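Local coordinates for beta-galactosidase/beta-glucuronidase (Faecalibacterium prausnitzii L2-6, PDB 6MVF), which binds flavin mononucleotide and is a beta-glucuronidase of glycoside hydrolase family 2, probably removing terminal glucuronic acid from its substrates, at residues L512-M517 and K565-V570; A520-P525 and T620-F625. One frame throughout, in Å; residues are numbered along the deposited sequence.

Contact 1 of 2, residues L512-M517 and K565-V570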
ATOM      1  N   LEU A 512      31.877 -29.355   7.664  1.00 28.12           N
ATOM      2  CA  LEU A 512      32.655 -30.431   7.049  1.00 26.19           C
ATOM      3  C   LEU A 512      31.749 -31.538   6.530  1.00 26.26           C
ATOM      4  O   LEU A 512      31.980 -32.081   5.448  1.00 31.50           O
ATOM      5  CB  LEU A 512      33.659 -31.014   8.053  1.00 23.58           C
ATOM      6  CG  LEU A 512      34.896 -30.201   8.425  1.00 29.06           C
ATOM      7  CD1 LEU A 512      35.641 -30.879   9.571  1.00 30.52           C
ATOM      8  CD2 LEU A 512      35.816 -30.014   7.228  1.00 28.38           C
ATOM      9  N   TYR A 513      30.737 -31.909   7.310  1.00 28.11           N
ATOM     10  CA  TYR A 513      29.780 -32.915   6.876  1.00 29.53           C
ATOM     11  C   TYR A 513      29.117 -32.508   5.556  1.00 33.80           C
ATOM     12  O   TYR A 513      29.038 -33.308   4.611  1.00 27.77           O
ATOM     13  CB  TYR A 513      28.741 -33.128   7.987  1.00 29.07           C
ATOM     14  CG  TYR A 513      27.591 -34.021   7.601  1.00 28.38           C
ATOM     15  CD1 TYR A 513      26.490 -33.506   6.935  1.00 27.30           C
ATOM     16  CD2 TYR A 513      27.614 -35.388   7.889  1.00 28.82           C
ATOM     17  CE1 TYR A 513      25.442 -34.323   6.560  1.00 31.63           C
ATOM     18  CE2 TYR A 513      26.569 -36.218   7.527  1.00 25.55           C
ATOM     19  CZ  TYR A 513      25.484 -35.676   6.862  1.00 32.71           C
ATOM     20  OH  TYR A 513      24.430 -36.466   6.501  1.00 31.72           O
ATOM     21  N   HIS A 514      28.652 -31.251   5.466  1.00 29.89           N
ATOM     22  CA  HIS A 514      27.938 -30.812   4.271  1.00 28.56           C
ATOM     23  C   HIS A 514      28.872 -30.439   3.129  1.00 28.15           C
ATOM     24  O   HIS A 514      28.470 -30.529   1.964  1.00 27.63           O
ATOM     25  CB  HIS A 514      27.014 -29.653   4.612  1.00 27.19           C
ATOM     26  CG  HIS A 514      25.786 -30.074   5.349  1.00 22.58           C
ATOM     27  ND1 HIS A 514      24.857 -30.939   4.809  1.00 23.51           N
ATOM     28  CD2 HIS A 514      25.338 -29.767   6.587  1.00 23.62           C
ATOM     29  CE1 HIS A 514      23.879 -31.129   5.676  1.00 26.00           C
ATOM     30  NE2 HIS A 514      24.148 -30.429   6.766  1.00 25.29           N
ATOM     31  N   GLU A 515      30.110 -30.037   3.422  1.00 29.23           N
ATOM     32  CA  GLU A 515      31.117 -29.941   2.367  1.00 30.66           C
ATOM     33  C   GLU A 515      31.221 -31.253   1.597  1.00 33.57           C
ATOM     34  O   GLU A 515      31.233 -31.265   0.357  1.00 31.14           O
ATOM     35  CB  GLU A 515      32.477 -29.551   2.954  1.00 29.14           C
ATOM     36  CG  GLU A 515      32.604 -28.062   3.281  1.00 33.76           C
ATOM     37  CD  GLU A 515      33.844 -27.723   4.120  1.00 39.75           C
ATOM     38  OE1 GLU A 515      34.844 -28.482   4.111  1.00 42.19           O
ATOM     39  OE2 GLU A 515      33.810 -26.678   4.798  1.00 38.87           O
ATOM     40  N   TYR A 516      31.274 -32.380   2.318  1.00 34.37           N
ATOM     41  CA  TYR A 516      31.387 -33.672   1.646  1.00 31.59           C
ATOM     42  C   TYR A 516      30.106 -34.009   0.884  1.00 28.89           C
ATOM     43  O   TYR A 516      30.164 -34.442  -0.270  1.00 33.03           O
ATOM     44  CB  TYR A 516      31.739 -34.770   2.658  1.00 25.98           C
ATOM     45  CG  TYR A 516      31.787 -36.181   2.087  1.00 24.76           C
ATOM     46  CD1 TYR A 516      30.612 -36.892   1.837  1.00 25.65           C
ATOM     47  CD2 TYR A 516      33.004 -36.809   1.811  1.00 24.43           C
ATOM     48  CE1 TYR A 516      30.637 -38.179   1.317  1.00 29.14           C
ATOM     49  CE2 TYR A 516      33.046 -38.111   1.306  1.00 26.81           C
ATOM     50  CZ  TYR A 516      31.849 -38.785   1.055  1.00 34.40           C
ATOM     51  OH  TYR A 516      31.844 -40.061   0.543  1.00 32.83           O
ATOM     52  N   MET A 517      28.942 -33.819   1.509  1.00 28.71           N
ATOM     53  CA  MET A 517      27.691 -34.260   0.892  1.00 27.69           C
ATOM     54  C   MET A 517      27.347 -33.434  -0.340  1.00 30.28           C
ATOM     55  O   MET A 517      26.850 -33.978  -1.334  1.00 34.10           O
ATOM     56  CB  MET A 517      26.548 -34.193   1.902  1.00 26.09           C
ATOM     57  CG  MET A 517      26.764 -35.077   3.109  1.00 33.74           C
ATOM     58  SD  MET A 517      26.910 -36.826   2.658  1.00 34.55           S
ATOM     59  CE  MET A 517      25.201 -37.231   2.277  1.00 27.21           C
ATOM     60  N   LYS A 565      23.790 -20.519   9.131  1.00 24.68           N
ATOM     61  CA  LYS A 565      24.999 -21.170   9.588  1.00 25.29           C
ATOM     62  C   LYS A 565      25.984 -21.295   8.429  1.00 29.92           C
ATOM     63  O   LYS A 565      25.656 -21.044   7.268  1.00 28.84           O
ATOM     64  CB  LYS A 565      24.668 -22.528  10.190  1.00 28.71           C
ATOM     65  CG  LYS A 565      23.675 -22.457  11.324  1.00 24.25           C
ATOM     66  CD  LYS A 565      23.354 -23.836  11.815  1.00 23.63           C
ATOM     67  CE  LYS A 565      22.159 -23.802  12.713  1.00 26.36           C
ATOM     68  NZ  LYS A 565      21.749 -25.200  13.015  1.00 30.25           N
ATOM     69  N   ASP A 566      27.219 -21.675   8.750  1.00 32.93           N
ATOM     70  CA  ASP A 566      28.223 -21.780   7.695  1.00 33.73           C
ATOM     71  C   ASP A 566      27.857 -22.876   6.694  1.00 31.49           C
ATOM     72  O   ASP A 566      28.228 -22.789   5.517  1.00 31.65           O
ATOM     73  CB  ASP A 566      29.612 -22.010   8.310  1.00 33.93           C
ATOM     74  CG  ASP A 566      30.229 -20.716   8.923  1.00 36.32           C
ATOM     75  OD1 ASP A 566      29.717 -19.577   8.702  1.00 31.23           O
ATOM     76  OD2 ASP A 566      31.250 -20.856   9.638  1.00 32.81           O
ATOM     77  N   SER A 567      27.105 -23.890   7.136  1.00 32.05           N
ATOM     78  CA  SER A 567      26.629 -24.937   6.233  1.00 32.34           C
ATOM     79  C   SER A 567      25.740 -24.377   5.144  1.00 31.60           C
ATOM     80  O   SER A 567      25.695 -24.932   4.040  1.00 29.72           O
ATOM     81  CB  SER A 567      25.843 -26.001   7.005  1.00 30.64           C
ATOM     82  OG  SER A 567      26.707 -26.829   7.744  1.00 40.09           O
ATOM     83  N   PHE A 568      24.979 -23.326   5.463  1.00 27.70           N
ATOM     84  CA  PHE A 568      24.127 -22.684   4.474  1.00 22.94           C
ATOM     85  C   PHE A 568      24.942 -22.219   3.270  1.00 27.02           C
ATOM     86  O   PHE A 568      24.554 -22.451   2.120  1.00 25.31           O
ATOM     87  CB  PHE A 568      23.393 -21.531   5.145  1.00 29.16           C
ATOM     88  CG  PHE A 568      22.683 -20.609   4.201  1.00 30.32           C
ATOM     89  CD1 PHE A 568      23.375 -19.576   3.556  1.00 24.96           C
ATOM     90  CD2 PHE A 568      21.310 -20.741   3.994  1.00 24.39           C
ATOM     91  CE1 PHE A 568      22.713 -18.732   2.697  1.00 30.55           C
ATOM     92  CE2 PHE A 568      20.637 -19.885   3.146  1.00 25.11           C
ATOM     93  CZ  PHE A 568      21.330 -18.883   2.493  1.00 25.65           C
ATOM     94  N   TYR A 569      26.093 -21.586   3.516  1.00 28.73           N
ATOM     95  CA  TYR A 569      26.899 -21.009   2.445  1.00 23.01           C
ATOM     96  C   TYR A 569      27.673 -22.053   1.658  1.00 27.48           C
ATOM     97  O   TYR A 569      28.052 -21.784   0.514  1.00 25.99           O
ATOM     98  CB  TYR A 569      27.855 -19.953   3.019  1.00 30.08           C
ATOM     99  CG  TYR A 569      27.118 -18.758   3.593  1.00 29.42           C
ATOM    100  CD1 TYR A 569      26.686 -17.715   2.765  1.00 31.21           C
ATOM    101  CD2 TYR A 569      26.820 -18.684   4.948  1.00 27.54           C
ATOM    102  CE1 TYR A 569      25.997 -16.619   3.283  1.00 27.64           C
ATOM    103  CE2 TYR A 569      26.117 -17.593   5.482  1.00 29.11           C
ATOM    104  CZ  TYR A 569      25.713 -16.572   4.643  1.00 31.37           C
ATOM    105  OH  TYR A 569      25.024 -15.512   5.157  1.00 38.35           O
ATOM    106  N   VAL A 570      27.921 -23.234   2.235  1.00 25.97           N
ATOM    107  CA  VAL A 570      28.375 -24.364   1.430  1.00 24.19           C
ATOM    108  C   VAL A 570      27.394 -24.618   0.286  1.00 27.83           C
ATOM    109  O   VAL A 570      27.766 -24.629  -0.892  1.00 25.64           O
ATOM    110  CB  VAL A 570      28.539 -25.624   2.299  1.00 29.05           C
ATOM    111  CG1 VAL A 570      28.727 -26.869   1.398  1.00 20.41           C
ATOM    112  CG2 VAL A 570      29.690 -25.464   3.304  1.00 24.39           C
TER

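Contact 2 of 2, residues A520-P525 and T620-F625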
ATOM      1  N   ALA A 520      29.350 -34.936  -2.901  1.00 23.80           N
ATOM      2  CA  ALA A 520      28.888 -36.298  -3.164  1.00 31.45           C
ATOM      3  C   ALA A 520      27.684 -36.314  -4.102  1.00 30.36           C
ATOM      4  O   ALA A 520      27.628 -37.129  -5.032  1.00 27.08           O
ATOM      5  CB  ALA A 520      28.545 -37.011  -1.851  1.00 22.91           C
ATOM      6  N   PHE A 521      26.707 -35.426  -3.871  1.00 28.00           N
ATOM      7  CA  PHE A 521      25.519 -35.437  -4.722  1.00 32.39           C
ATOM      8  C   PHE A 521      25.767 -34.766  -6.060  1.00 27.71           C
ATOM      9  O   PHE A 521      25.183 -35.175  -7.061  1.00 31.02           O
ATOM     10  CB  PHE A 521      24.334 -34.797  -4.006  1.00 28.08           C
ATOM     11  CG  PHE A 521      23.864 -35.599  -2.837  1.00 26.99           C
ATOM     12  CD1 PHE A 521      23.447 -36.911  -3.015  1.00 27.00           C
ATOM     13  CD2 PHE A 521      23.884 -35.071  -1.558  1.00 25.04           C
ATOM     14  CE1 PHE A 521      23.035 -37.681  -1.941  1.00 32.07           C
ATOM     15  CE2 PHE A 521      23.462 -35.827  -0.473  1.00 32.73           C
ATOM     16  CZ  PHE A 521      23.037 -37.140  -0.660  1.00 34.83           C
ATOM     17  N   GLU A 522      26.652 -33.783  -6.117  1.00 23.56           N
ATOM     18  CA  GLU A 522      27.066 -33.273  -7.417  1.00 29.51           C
ATOM     19  C   GLU A 522      27.821 -34.325  -8.230  1.00 30.07           C
ATOM     20  O   GLU A 522      27.794 -34.293  -9.464  1.00 35.25           O
ATOM     21  CB  GLU A 522      27.923 -32.015  -7.244  1.00 30.33           C
ATOM     22  CG  GLU A 522      28.380 -31.440  -8.565  1.00 28.97           C
ATOM     23  CD  GLU A 522      29.219 -30.214  -8.391  1.00 38.17           C
ATOM     24  OE1 GLU A 522      30.459 -30.363  -8.317  1.00 40.28           O
ATOM     25  OE2 GLU A 522      28.637 -29.106  -8.316  1.00 40.36           O
ATOM     26  N   ASP A 523      28.506 -35.257  -7.570  1.00 34.03           N
ATOM     27  CA  ASP A 523      29.198 -36.302  -8.312  1.00 29.37           C
ATOM     28  C   ASP A 523      28.248 -37.351  -8.873  1.00 32.46           C
ATOM     29  O   ASP A 523      28.671 -38.142  -9.719  1.00 34.70           O
ATOM     30  CB  ASP A 523      30.228 -36.999  -7.428  1.00 24.74           C
ATOM     31  CG  ASP A 523      31.508 -36.196  -7.256  1.00 34.34           C
ATOM     32  OD1 ASP A 523      31.819 -35.341  -8.121  1.00 35.09           O
ATOM     33  OD2 ASP A 523      32.222 -36.440  -6.251  1.00 35.75           O
ATOM     34  N   ARG A 524      26.990 -37.387  -8.420  1.00 32.44           N
ATOM     35  CA  ARG A 524      26.057 -38.469  -8.740  1.00 31.77           C
ATOM     36  C   ARG A 524      24.720 -37.914  -9.215  1.00 29.45           C
ATOM     37  O   ARG A 524      23.757 -37.830  -8.440  1.00 32.72           O
ATOM     38  CB  ARG A 524      25.858 -39.376  -7.531  1.00 29.76           C
ATOM     39  CG  ARG A 524      27.139 -39.947  -6.985  1.00 30.12           C
ATOM     40  CD  ARG A 524      26.928 -40.566  -5.610  1.00 28.37           C
ATOM     41  NE  ARG A 524      28.108 -41.307  -5.206  1.00 32.29           N
ATOM     42  CZ  ARG A 524      29.232 -40.740  -4.788  1.00 31.55           C
ATOM     43  NH1 ARG A 524      29.323 -39.418  -4.708  1.00 29.53           N
ATOM     44  NH2 ARG A 524      30.268 -41.498  -4.460  1.00 27.45           N
ATOM     45  N   PRO A 525      24.614 -37.537 -10.490  1.00 31.76           N
ATOM     46  CA  PRO A 525      23.331 -37.012 -10.988  1.00 28.57           C
ATOM     47  C   PRO A 525      22.223 -38.038 -10.995  1.00 31.72           C
ATOM     48  O   PRO A 525      21.050 -37.643 -11.018  1.00 35.42           O
ATOM     49  CB  PRO A 525      23.663 -36.533 -12.407  1.00 28.84           C
ATOM     50  CG  PRO A 525      24.968 -37.157 -12.739  1.00 27.01           C
ATOM     51  CD  PRO A 525      25.702 -37.370 -11.466  1.00 29.97           C
ATOM     52  N   THR A 620      42.836 -21.208  -6.669  1.00 35.56           N
ATOM     53  CA  THR A 620      41.814 -21.593  -7.632  1.00 33.40           C
ATOM     54  C   THR A 620      41.330 -22.977  -7.236  1.00 31.57           C
ATOM     55  O   THR A 620      42.133 -23.906  -7.107  1.00 38.91           O
ATOM     56  CB  THR A 620      42.348 -21.578  -9.070  1.00 34.27           C
ATOM     57  OG1 THR A 620      42.799 -20.251  -9.391  1.00 34.06           O
ATOM     58  CG2 THR A 620      41.254 -22.009 -10.069  1.00 28.35           C
ATOM     59  N   ALA A 621      40.031 -23.104  -7.019  1.00 26.75           N
ATOM     60  CA  ALA A 621      39.475 -24.317  -6.448  1.00 26.16           C
ATOM     61  C   ALA A 621      37.995 -24.368  -6.789  1.00 29.44           C
ATOM     62  O   ALA A 621      37.415 -23.398  -7.277  1.00 28.33           O
ATOM     63  CB  ALA A 621      39.689 -24.366  -4.932  1.00 23.33           C
ATOM     64  N   HIS A 622      37.387 -25.504  -6.510  1.00 25.64           N
ATOM     65  CA  HIS A 622      35.963 -25.688  -6.739  1.00 26.75           C
ATOM     66  C   HIS A 622      35.212 -25.542  -5.412  1.00 28.16           C
ATOM     67  O   HIS A 622      35.127 -26.492  -4.630  1.00 26.24           O
ATOM     68  CB  HIS A 622      35.723 -27.044  -7.388  1.00 29.16           C
ATOM     69  CG  HIS A 622      34.288 -27.312  -7.716  1.00 32.76           C
ATOM     70  ND1 HIS A 622      33.611 -26.632  -8.705  1.00 35.03           N
ATOM     71  CD2 HIS A 622      33.399 -28.180  -7.181  1.00 27.95           C
ATOM     72  CE1 HIS A 622      32.372 -27.083  -8.778  1.00 26.44           C
ATOM     73  NE2 HIS A 622      32.216 -28.017  -7.858  1.00 29.65           N
ATOM     74  N   ARG A 623      34.663 -24.343  -5.164  1.00 30.68           N
ATOM     75  CA  ARG A 623      33.691 -24.052  -4.094  1.00 27.01           C
ATOM     76  C   ARG A 623      34.306 -23.841  -2.709  1.00 31.86           C
ATOM     77  O   ARG A 623      33.980 -22.855  -2.044  1.00 31.31           O
ATOM     78  CB  ARG A 623      32.629 -25.145  -4.000  1.00 24.16           C
ATOM     79  CG  ARG A 623      31.931 -25.468  -5.325  1.00 29.49           C
ATOM     80  CD  ARG A 623      31.221 -24.259  -5.883  1.00 27.55           C
ATOM     81  NE  ARG A 623      30.573 -24.564  -7.152  1.00 30.91           N
ATOM     82  CZ  ARG A 623      30.759 -23.873  -8.273  1.00 31.83           C
ATOM     83  NH1 ARG A 623      31.574 -22.828  -8.291  1.00 34.60           N
ATOM     84  NH2 ARG A 623      30.123 -24.223  -9.372  1.00 32.68           N
ATOM     85  N   VAL A 624      35.181 -24.742  -2.255  1.00 24.28           N
ATOM     86  CA  VAL A 624      35.781 -24.667  -0.929  1.00 24.25           C
ATOM     87  C   VAL A 624      37.242 -24.258  -1.065  1.00 29.94           C
ATOM     88  O   VAL A 624      37.988 -24.846  -1.852  1.00 35.04           O
ATOM     89  CB  VAL A 624      35.645 -26.005  -0.188  1.00 26.67           C
ATOM     90  CG1 VAL A 624      36.264 -25.923   1.179  1.00 26.26           C
ATOM     91  CG2 VAL A 624      34.174 -26.395  -0.091  1.00 26.69           C
ATOM     92  N   PHE A 625      37.644 -23.245  -0.297  1.00 31.75           N
ATOM     93  CA  PHE A 625      38.995 -22.694  -0.285  1.00 27.77           C
ATOM     94  C   PHE A 625      39.486 -22.668   1.158  1.00 34.39           C
ATOM     95  O   PHE A 625      38.774 -22.184   2.040  1.00 34.45           O
ATOM     96  CB  PHE A 625      39.019 -21.269  -0.851  1.00 29.38           C
ATOM     97  CG  PHE A 625      38.405 -21.136  -2.215  1.00 28.76           C
ATOM     98  CD1 PHE A 625      37.042 -21.111  -2.373  1.00 25.66           C
ATOM     99  CD2 PHE A 625      39.208 -21.004  -3.345  1.00 29.05           C
ATOM    100  CE1 PHE A 625      36.482 -20.987  -3.638  1.00 29.51           C
ATOM    101  CE2 PHE A 625      38.657 -20.879  -4.602  1.00 25.36           C
ATOM    102  CZ  PHE A 625      37.297 -20.871  -4.752  1.00 24.95           C
TER
HETATM  103  O   HOH W   1      28.670 -26.306  -7.806  1.00 23.45           O

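Contact 1 of 2, residues L512-M517 and K565-V570
His514 meets Ser567, and Val570 fits against the backbone of His514 and the stem of Glu515, where two helices run side by side. Their short axes come within 9.1 Å and are nearly parallel, 12° apart.

The hydroxyl of Ser567 makes a van der Waals contact with the edge of the imidazole, OG lying near the ring plane, 3.4 Å from His514 CD2. CB of His514 points at the other helix, and chi1 of -75° sets CG beside the backbone N, bringing the CD2 edge to Ser567. ND1 is engaged by the hydroxyl of Tyr571, and one ring face is covered by Tyr513, whose CD1 stands 3.6 Å above its centre. A small serine suits this place, because it lets the ring come close to the helix carrying it.

The two branches of Val570 add aliphatic packing. CG1 rests 3.7 Å from the backbone His514 O, while CG2 touches Glu515 CG at 3.9 Å, the two side chains crossing at about a right angle. A beta-branched valine is short and broad, matching a surface made of backbone and a methylene. Glu515 thus offers its aliphatic part here and sends OE2 on to Lys599 and Tyr601.

Helix 507-522 is the helix of the beta-alpha-beta crossover from strand 482-487 to 529-532, last of the eight parallel barrel strands; helix 566-575 follows that strand, making them successive helices of the TIM barrel's outer layer. Strand 596-602 approaches them from beyond the barrel, its Tyr601 touching Val570, while helix 466-476 packs against Tyr516 and Met517.

Contact 2 of 2, residues A520-P525 and T620-F625
Glu522 and His622 reach for each other from opposite directions, each with CG trans to its main-chain N. The glutamate is stretched out fully (chi1 and chi2 both near 180°), so its carboxylate stands well off the helix and spans a gap across which the nearest CA atoms, of Glu522 and His622, are 11.7 Å apart. His622 NE2 donates to the syn lone pair of Glu522 OE1 at 3.0 Å. The bond is bent, 138° at the hydrogen, and the oxygen sits 29° out of the imidazole plane. This His-carboxylate hydrogen bond ties the C-terminal part of helix 507-522 in the TIM barrel to the turn joining strands 614-620 and 624-629, which belong to two different sheets of the following beta domain. Water 1 makes a second bridge, donating to Glu522 OE2 at 2.8 Å and accepting from Arg623 NE at 2.7 Å. Arg623 also lays CG over the centre of the His622 ring, 3.5 Å above it. Long polar side chains suit such an exposed gap. Within segment 520-525, Arg524 NH1 donates to Ala520 O at 2.9 Å, while its NE forms a salt bridge with Asp471 of helix 466-476.

Helix 507-522 serves both contacts, whose centres lie 11 Å apart. Contact 1 is largely buried and joins two helices of the TIM barrel by packing of an imidazole edge, a serine and aliphatic groups, the polar ends of His514 and Glu515 finding their partners elsewhere. Contact 2, further along the same helix, lies at the surface and reaches out to the next domain through a direct hydrogen bond and a water, with backbones far apart. The two touch directly: Glu515 CG, which packs in contact 1, is 4.1 Å from Val624 CG2 in segment 620-625. Helix 566-575 is also common ground, since Tyr574 on it touches both Glu522 and Arg623.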